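Local coordinates for heme-binding protein A (PDB 3TPA) that probably binds glutathione as a periplasmic solute-binding protein of the GbpA family, despite its name, and hands it to a transport system, at residues V39-V44 against I187-F192; D95-S100 against L162-K167; L131-K136 against K143-K148. The protein carries 1 engineered substitution. All coordinates share one frame; numbering follows the deposited sequence.

Contact 1 of 3, residues V39-V44 against I187-F192; sequences VYNRLV and IGTGPF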
# COMPACT_ATOMS: atom_id res chain seq x y z
N VAL A 39 -13.89 -2.61 12.52
CA VAL A 39 -14.47 -1.86 13.64
C VAL A 39 -14.77 -0.37 13.32
O VAL A 39 -15.66 0.22 13.93
CB VAL A 39 -13.53 -1.94 14.86
CG1 VAL A 39 -14.09 -1.15 16.04
CG2 VAL A 39 -13.29 -3.42 15.24
N TYR A 40 -14.05 0.21 12.36
CA TYR A 40 -14.16 1.64 12.06
C TYR A 40 -14.68 1.92 10.64
O TYR A 40 -14.80 1.01 9.83
CB TYR A 40 -12.79 2.31 12.21
CG TYR A 40 -12.27 2.38 13.63
CD1 TYR A 40 -12.64 3.42 14.47
CD2 TYR A 40 -11.38 1.43 14.13
CE1 TYR A 40 -12.17 3.51 15.76
CE2 TYR A 40 -10.89 1.52 15.44
CZ TYR A 40 -11.30 2.57 16.25
OH TYR A 40 -10.85 2.71 17.55
N ASN A 41 -14.96 3.20 10.36
CA ASN A 41 -15.22 3.71 9.01
C ASN A 41 -14.37 4.92 8.74
O ASN A 41 -13.83 5.50 9.67
CB ASN A 41 -16.68 4.12 8.83
CG ASN A 41 -17.61 2.94 8.73
OD1 ASN A 41 -18.46 2.71 9.59
ND2 ASN A 41 -17.43 2.15 7.68
N ARG A 42 -14.28 5.30 7.47
CA ARG A 42 -13.60 6.52 7.05
C ARG A 42 -14.62 7.45 6.41
O ARG A 42 -15.74 7.04 6.13
CB ARG A 42 -12.50 6.21 6.03
CG ARG A 42 -11.16 5.75 6.63
CD ARG A 42 -11.26 4.48 7.47
NE ARG A 42 -11.78 3.35 6.70
CZ ARG A 42 -12.15 2.20 7.24
NH1 ARG A 42 -12.04 2.04 8.55
NH2 ARG A 42 -12.63 1.22 6.49
N LEU A 43 -14.23 8.70 6.16
CA LEU A 43 -15.11 9.68 5.52
C LEU A 43 -15.63 9.15 4.18
O LEU A 43 -16.84 9.14 3.94
CB LEU A 43 -14.40 11.03 5.35
CG LEU A 43 -14.32 11.90 6.61
CD1 LEU A 43 -13.41 13.09 6.40
CD2 LEU A 43 -15.73 12.36 7.02
N VAL A 44 -14.71 8.71 3.34
CA VAL A 44 -15.05 7.96 2.12
C VAL A 44 -14.29 6.64 2.13
O VAL A 44 -13.24 6.53 2.78
CB VAL A 44 -14.70 8.76 0.84
CG1 VAL A 44 -15.36 10.14 0.88
CG2 VAL A 44 -13.17 8.90 0.68
N ILE A 187 -13.67 1.49 19.69
CA ILE A 187 -15.09 1.76 19.53
C ILE A 187 -15.20 2.52 18.22
O ILE A 187 -14.55 3.54 18.04
CB ILE A 187 -15.62 2.67 20.67
CG1 ILE A 187 -15.86 1.87 21.95
CG2 ILE A 187 -16.88 3.44 20.24
CD1 ILE A 187 -16.99 0.86 21.83
N GLY A 188 -16.02 2.03 17.31
CA GLY A 188 -16.21 2.75 16.07
C GLY A 188 -17.62 2.68 15.55
O GLY A 188 -18.55 2.34 16.28
N THR A 189 -17.79 3.02 14.28
CA THR A 189 -19.10 2.97 13.67
C THR A 189 -19.22 1.75 12.76
O THR A 189 -20.25 1.55 12.13
CB THR A 189 -19.37 4.25 12.83
OG1 THR A 189 -18.37 4.37 11.80
CG2 THR A 189 -19.34 5.49 13.71
N GLY A 190 -18.15 0.95 12.72
CA GLY A 190 -18.00 -0.10 11.72
C GLY A 190 -18.91 -1.31 11.84
O GLY A 190 -19.69 -1.42 12.78
N PRO A 191 -18.81 -2.22 10.87
CA PRO A 191 -19.69 -3.40 10.74
C PRO A 191 -19.48 -4.47 11.81
O PRO A 191 -20.37 -5.30 11.97
CB PRO A 191 -19.33 -3.96 9.35
CG PRO A 191 -17.94 -3.44 9.08
CD PRO A 191 -17.90 -2.08 9.72
N PHE A 192 -18.35 -4.45 12.52
CA PHE A 192 -18.12 -5.41 13.60
C PHE A 192 -17.72 -4.71 14.89
O PHE A 192 -17.08 -3.66 14.87
CB PHE A 192 -17.07 -6.46 13.20
CG PHE A 192 -17.50 -7.32 12.04
CD1 PHE A 192 -18.29 -8.45 12.25
CD2 PHE A 192 -17.13 -7.01 10.75
CE1 PHE A 192 -18.69 -9.24 11.20
CE2 PHE A 192 -17.53 -7.79 9.68
CZ PHE A 192 -18.32 -8.92 9.91
O HOH W 1 -11.55 3.63 19.90
O HOH W 2 -15.56 4.74 12.72
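Val39, Asn41 and Tyr40 bury the most surface on the loop 187-192, and each meets it differently. The backbone of Val39 runs against Gly188-Gly190, its side chain directed away overall although CB touches the loop. Its carbonyl O accepts the N-H of Gly190 at 2.9 Å; the donor stands above the carbonyl plane, 53° out of it, and the bond is bent. The CA-H of Gly188 approaches the same oxygen, while the CA of Val39 points its own hydrogen at Phe192 O, 3.4 Å away and nearly straight. Val39 CG1 lies near Gly188 N and CG2 near Phe192 O; a small apolar branch suits a place where the main chains do the bonding. Gly188 and Gly190 suit this closeness: a CB on either would clash with Val39 or Tyr40. Asn41 directs its amide oxygen to Thr189. Its OD1 takes the hydroxyl proton of Thr189 OG1 at 2.8 Å, in the carbonyl plane and on a lone pair. An amide suits the place because its other branch, ND2, donates to Glu45 and Tyr211. Tyr40 brings CE1 within 3.3 Å of Ile187 O, and its long ring ends in a hydroxyl that reaches a water shared with Ile187 N. A second water accepts from the backbone N-H groups of Asn41 and Thr189. The contact joins the exit of helix 36-39 to the approach to strand 192-194, with Leu57 of strand 53-63 packed on Asn41 and Thr189, and Tyr205 of strand 202-207 on Val39 and Phe192.

Contact 2 of 3, residues D95-S100 against L162-K167; sequences DDVVFS and LSIYSK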
# COMPACT_ATOMS: atom_id res chain seq x y z
N ASP A 95 -17.37 16.91 15.31
CA ASP A 95 -16.41 16.89 16.43
C ASP A 95 -15.55 15.62 16.38
O ASP A 95 -14.34 15.67 16.64
CB ASP A 95 -17.11 16.95 17.80
CG ASP A 95 -17.65 18.34 18.12
OD1 ASP A 95 -17.26 19.31 17.45
OD2 ASP A 95 -18.46 18.45 19.06
N ASP A 96 -16.18 14.49 16.08
CA ASP A 96 -15.46 13.21 16.01
C ASP A 96 -14.43 13.21 14.87
O ASP A 96 -13.31 12.74 15.02
CB ASP A 96 -16.43 12.05 15.86
CG ASP A 96 -17.49 12.02 16.95
OD1 ASP A 96 -17.12 12.07 18.15
OD2 ASP A 96 -18.70 11.97 16.61
N VAL A 97 -14.82 13.75 13.72
CA VAL A 97 -13.90 13.84 12.59
C VAL A 97 -12.71 14.75 12.90
O VAL A 97 -11.54 14.41 12.64
CB VAL A 97 -14.64 14.34 11.30
CG1 VAL A 97 -13.67 14.39 10.11
CG2 VAL A 97 -15.82 13.42 10.98
N VAL A 98 -13.00 15.93 13.45
CA VAL A 98 -11.95 16.89 13.78
C VAL A 98 -11.00 16.29 14.80
O VAL A 98 -9.79 16.39 14.67
CB VAL A 98 -12.54 18.24 14.28
CG1 VAL A 98 -11.43 19.21 14.70
CG2 VAL A 98 -13.41 18.87 13.20
N PHE A 99 -11.56 15.67 15.83
CA PHE A 99 -10.73 14.94 16.80
C PHE A 99 -9.76 13.94 16.13
O PHE A 99 -8.57 13.89 16.45
CB PHE A 99 -11.63 14.20 17.82
CG PHE A 99 -10.87 13.32 18.77
CD1 PHE A 99 -10.44 13.81 19.99
CD2 PHE A 99 -10.57 12.00 18.44
CE1 PHE A 99 -9.74 13.01 20.87
CE2 PHE A 99 -9.86 11.19 19.31
CZ PHE A 99 -9.44 11.69 20.53
N SER A 100 -10.29 13.15 15.19
CA SER A 100 -9.50 12.05 14.63
C SER A 100 -8.33 12.57 13.79
O SER A 100 -7.24 12.01 13.84
CB SER A 100 -10.41 11.14 13.80
OG SER A 100 -11.50 10.69 14.59
N LEU A 162 -6.99 7.07 8.80
CA LEU A 162 -7.96 8.16 8.99
C LEU A 162 -9.35 7.65 9.39
O LEU A 162 -10.37 8.28 9.12
CB LEU A 162 -7.99 9.09 7.76
CG LEU A 162 -6.68 9.89 7.63
CD1 LEU A 162 -6.66 10.74 6.35
CD2 LEU A 162 -6.44 10.81 8.86
N SER A 163 -9.38 6.49 10.05
CA SER A 163 -10.60 5.98 10.66
C SER A 163 -11.11 6.99 11.67
O SER A 163 -10.33 7.68 12.33
CB SER A 163 -10.32 4.68 11.39
OG SER A 163 -10.05 3.64 10.47
N ILE A 164 -12.43 7.09 11.79
CA ILE A 164 -13.02 8.09 12.67
C ILE A 164 -13.33 7.47 14.03
O ILE A 164 -14.12 6.52 14.13
CB ILE A 164 -14.29 8.71 12.05
CG1 ILE A 164 -13.97 9.33 10.68
CG2 ILE A 164 -14.91 9.73 12.99
CD1 ILE A 164 -12.88 10.37 10.70
N TYR A 165 -12.67 8.00 15.06
CA TYR A 165 -12.88 7.63 16.45
C TYR A 165 -13.99 8.47 17.09
O TYR A 165 -14.45 9.46 16.52
CB TYR A 165 -11.61 7.92 17.25
CG TYR A 165 -10.40 7.08 16.91
CD1 TYR A 165 -9.85 6.20 17.85
CD2 TYR A 165 -9.80 7.16 15.66
CE1 TYR A 165 -8.72 5.42 17.55
CE2 TYR A 165 -8.69 6.40 15.35
CZ TYR A 165 -8.15 5.54 16.29
OH TYR A 165 -7.04 4.79 15.96
N SER A 166 -14.40 8.08 18.29
CA SER A 166 -15.45 8.77 19.00
C SER A 166 -14.82 9.77 19.96
O SER A 166 -14.09 9.38 20.85
CB SER A 166 -16.29 7.78 19.79
OG SER A 166 -17.07 8.47 20.76
N LYS A 167 -15.11 11.05 19.79
CA LYS A 167 -14.61 12.03 20.74
C LYS A 167 -15.33 11.91 22.08
O LYS A 167 -14.75 12.15 23.12
CB LYS A 167 -14.72 13.46 20.18
CG LYS A 167 -14.16 14.53 21.13
CD LYS A 167 -14.36 15.93 20.56
CE LYS A 167 -13.56 16.98 21.32
NZ LYS A 167 -13.96 17.14 22.74
O HOH W 3 -18.74 10.37 19.84
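Asp96 reaches from helix 94-105 to the loop 162-167 through CB and OD1. CB sits 3.3 Å from Tyr165 O and also touches CG2 of Ile164. With CG anti to the carbonyl carbon (chi1 -55°), the carboxylate is carried past Tyr165 O to the backbone of Lys167, whose N-H meets OD1 at 2.8 Å, on the anti side and 24° out of the carboxylate plane. A water that also bonds Ser166 OG donates to OD1; OD2 makes a salt bridge with Arg90 and accepts a hydrogen bond from Asn93 N. An acid suits this place because one short side chain can serve all these donors. One turn on, Ser100 OG gives its proton to Asp96 O at 2.8 Å and accepts the N-H of Tyr165 at 3.0 Å; a hydroxyl can do both. Between these polar grips Ile164 lays CD1 against Val97 CG1, 4.1 Å away. Lys167 CA lies over one face of the Phe99 ring, with Lys167 CG 4.0 Å from Phe99 CD1, and NZ pairs with Asp171. Ser166 is the N-cap of helix 167-175, its OG bonded to Tyr169 N. Asp96 OD1, on the N-H of the first helical residue, thus adds a second acceptor from another helix to a classical serine N-cap.

Contact 3 of 3, residues L131-K136 against K143-K148; sequences LKSVEK and KITLNK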
# COMPACT_ATOMS: atom_id res chain seq x y z
N LEU A 131 -1.71 19.24 4.38
CA LEU A 131 -2.92 19.62 5.11
C LEU A 131 -2.81 21.00 5.75
O LEU A 131 -1.94 21.25 6.59
CB LEU A 131 -3.18 18.60 6.22
CG LEU A 131 -4.52 17.89 6.30
CD1 LEU A 131 -4.63 17.18 7.65
CD2 LEU A 131 -5.67 18.87 6.12
N LYS A 132 -3.71 21.92 5.40
CA LYS A 132 -3.66 23.21 6.06
C LYS A 132 -4.55 23.21 7.30
O LYS A 132 -4.15 23.70 8.35
CB LYS A 132 -4.05 24.35 5.13
CG LYS A 132 -4.16 25.70 5.84
CD LYS A 132 -4.50 26.84 4.87
CE LYS A 132 -3.26 27.61 4.45
NZ LYS A 132 -3.55 28.59 3.36
N SER A 133 -5.76 22.67 7.17
CA SER A 133 -6.69 22.74 8.28
C SER A 133 -7.89 21.83 8.13
O SER A 133 -8.31 21.51 7.02
CB SER A 133 -7.15 24.20 8.49
OG SER A 133 -7.95 24.62 7.40
N VAL A 134 -8.42 21.41 9.27
CA VAL A 134 -9.61 20.58 9.37
C VAL A 134 -10.55 21.27 10.36
O VAL A 134 -10.27 21.31 11.56
CB VAL A 134 -9.28 19.19 9.91
CG1 VAL A 134 -10.55 18.33 10.03
CG2 VAL A 134 -8.26 18.50 9.01
N GLU A 135 -11.66 21.80 9.85
CA GLU A 135 -12.54 22.63 10.66
C GLU A 135 -13.97 22.13 10.62
O GLU A 135 -14.45 21.66 9.59
CB GLU A 135 -12.56 24.07 10.15
CG GLU A 135 -11.22 24.61 9.72
CD GLU A 135 -11.35 25.96 9.07
OE1 GLU A 135 -11.61 26.02 7.86
OE2 GLU A 135 -11.21 26.97 9.78
N LYS A 136 -14.67 22.31 11.74
CA LYS A 136 -16.10 22.09 11.82
C LYS A 136 -16.82 23.30 11.27
O LYS A 136 -16.62 24.41 11.76
CB LYS A 136 -16.52 21.86 13.28
CG LYS A 136 -18.02 21.75 13.48
CD LYS A 136 -18.38 21.13 14.84
CE LYS A 136 -18.60 22.18 15.90
NZ LYS A 136 -18.98 21.55 17.19
N LYS A 143 -14.89 20.99 6.94
CA LYS A 143 -14.16 21.64 5.86
C LYS A 143 -12.66 21.39 5.99
O LYS A 143 -12.05 21.71 7.01
CB LYS A 143 -14.43 23.15 5.84
CG LYS A 143 -13.75 23.86 4.67
CD LYS A 143 -13.56 25.35 4.92
CE LYS A 143 -14.87 26.13 4.90
NZ LYS A 143 -14.61 27.59 5.07
N ILE A 144 -12.08 20.77 4.98
CA ILE A 144 -10.64 20.52 4.99
C ILE A 144 -9.99 21.35 3.90
O ILE A 144 -10.41 21.31 2.76
CB ILE A 144 -10.29 19.01 4.80
CG1 ILE A 144 -10.86 18.16 5.95
CG2 ILE A 144 -8.77 18.81 4.73
CD1 ILE A 144 -10.56 16.66 5.82
N THR A 145 -8.96 22.10 4.27
CA THR A 145 -8.26 22.96 3.32
C THR A 145 -6.82 22.51 3.15
O THR A 145 -6.15 22.21 4.14
CB THR A 145 -8.27 24.41 3.82
OG1 THR A 145 -9.63 24.83 4.01
CG2 THR A 145 -7.58 25.36 2.81
N LEU A 146 -6.35 22.46 1.90
CA LEU A 146 -4.97 22.05 1.61
C LEU A 146 -4.04 23.23 1.36
O LEU A 146 -4.47 24.29 0.92
CB LEU A 146 -4.92 21.14 0.37
CG LEU A 146 -5.87 19.94 0.37
CD1 LEU A 146 -5.55 19.03 -0.80
CD2 LEU A 146 -5.79 19.18 1.69
N ASN A 147 -2.75 23.03 1.62
CA ASN A 147 -1.74 24.03 1.30
C ASN A 147 -1.55 24.18 -0.21
O ASN A 147 -1.25 25.26 -0.68
CB ASN A 147 -0.42 23.69 1.97
CG ASN A 147 -0.45 23.93 3.46
OD1 ASN A 147 -1.09 24.86 3.93
ND2 ASN A 147 0.25 23.10 4.20
N LYS A 148 -1.71 23.09 -0.96
CA LYS A 148 -1.72 23.18 -2.41
C LYS A 148 -2.61 22.07 -2.96
O LYS A 148 -2.93 21.15 -2.23
CB LYS A 148 -0.31 23.13 -3.01
CG LYS A 148 0.50 21.88 -2.71
CD LYS A 148 1.97 22.05 -3.14
CE LYS A 148 2.12 22.13 -4.66
NZ LYS A 148 3.53 22.37 -5.09
O HOH W 4 0.38 22.67 7.02
O HOH W 5 -4.71 27.03 0.88
O HOH W 6 -10.38 24.04 6.53
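Lys132 and Ser133 both give their backbone N-H to Thr145 O, at 2.8 Å and 3.1 Å for Lys132 N and Ser133 N, which makes a classic beta bulge in an antiparallel hairpin. The extra residue shifts the register by one between Leu131 and Ser133, after which the pairing is regular: Ser133 with Thr145 and Glu135 with Lys143 are hydrogen-bonded pairs, Val134 with Ile144 a non-hydrogen-bonded one. Lys132 lies beside Thr145, its CD against CG2. On the face with Val134 and Ile144, branched residues suit the strand and turn toward Phe101 of helix 94-105. Leu131 CD2 presses on Ile144 CG2 at 3.4 Å, tighter than usual. On the other face one water lies within bonding distance of Ser133 OG, Thr145 OG1, Glu135 OE1 and Lys143 O, more acceptors than its protons can serve, so its bonds are shared. The extended Glu135 runs alongside Lys143, bringing OE1 to 3.6 Å from Lys143 CD, yet OE1 and Lys143 NZ stay 4.4 Å apart, beyond a salt bridge. The hairpin therefore has an apolar face that packs inward and a polar face where a shared water joins the side chains, the strands themselves being held by backbone bonds; the Glu135 and Lys143 charges probably attract only loosely.

From the N terminus the chain first passes 39-44, which meets 187-192 and so closes the widest loop, contact 1. Inside it, helix 94-105 begins the loop that contact 2 closes at 162-167, and inside that lies the short hairpin of contact 3, so the three are nested and none cross. Contacts 1 and 2 touch directly: Asn41 O probably bonds Ile164 N, and Tyr40 packs on Tyr165. Contacts 2 and 3 share the salt bridge of Asp95 with Lys136. Contact 1 joins the loop leading into edge strand 44-46 to the approach to strand 192-194; contact 2 joins helix 94-105 to the start of helix 167-175; contact 3 pairs edge strand 131-136 with 141-146.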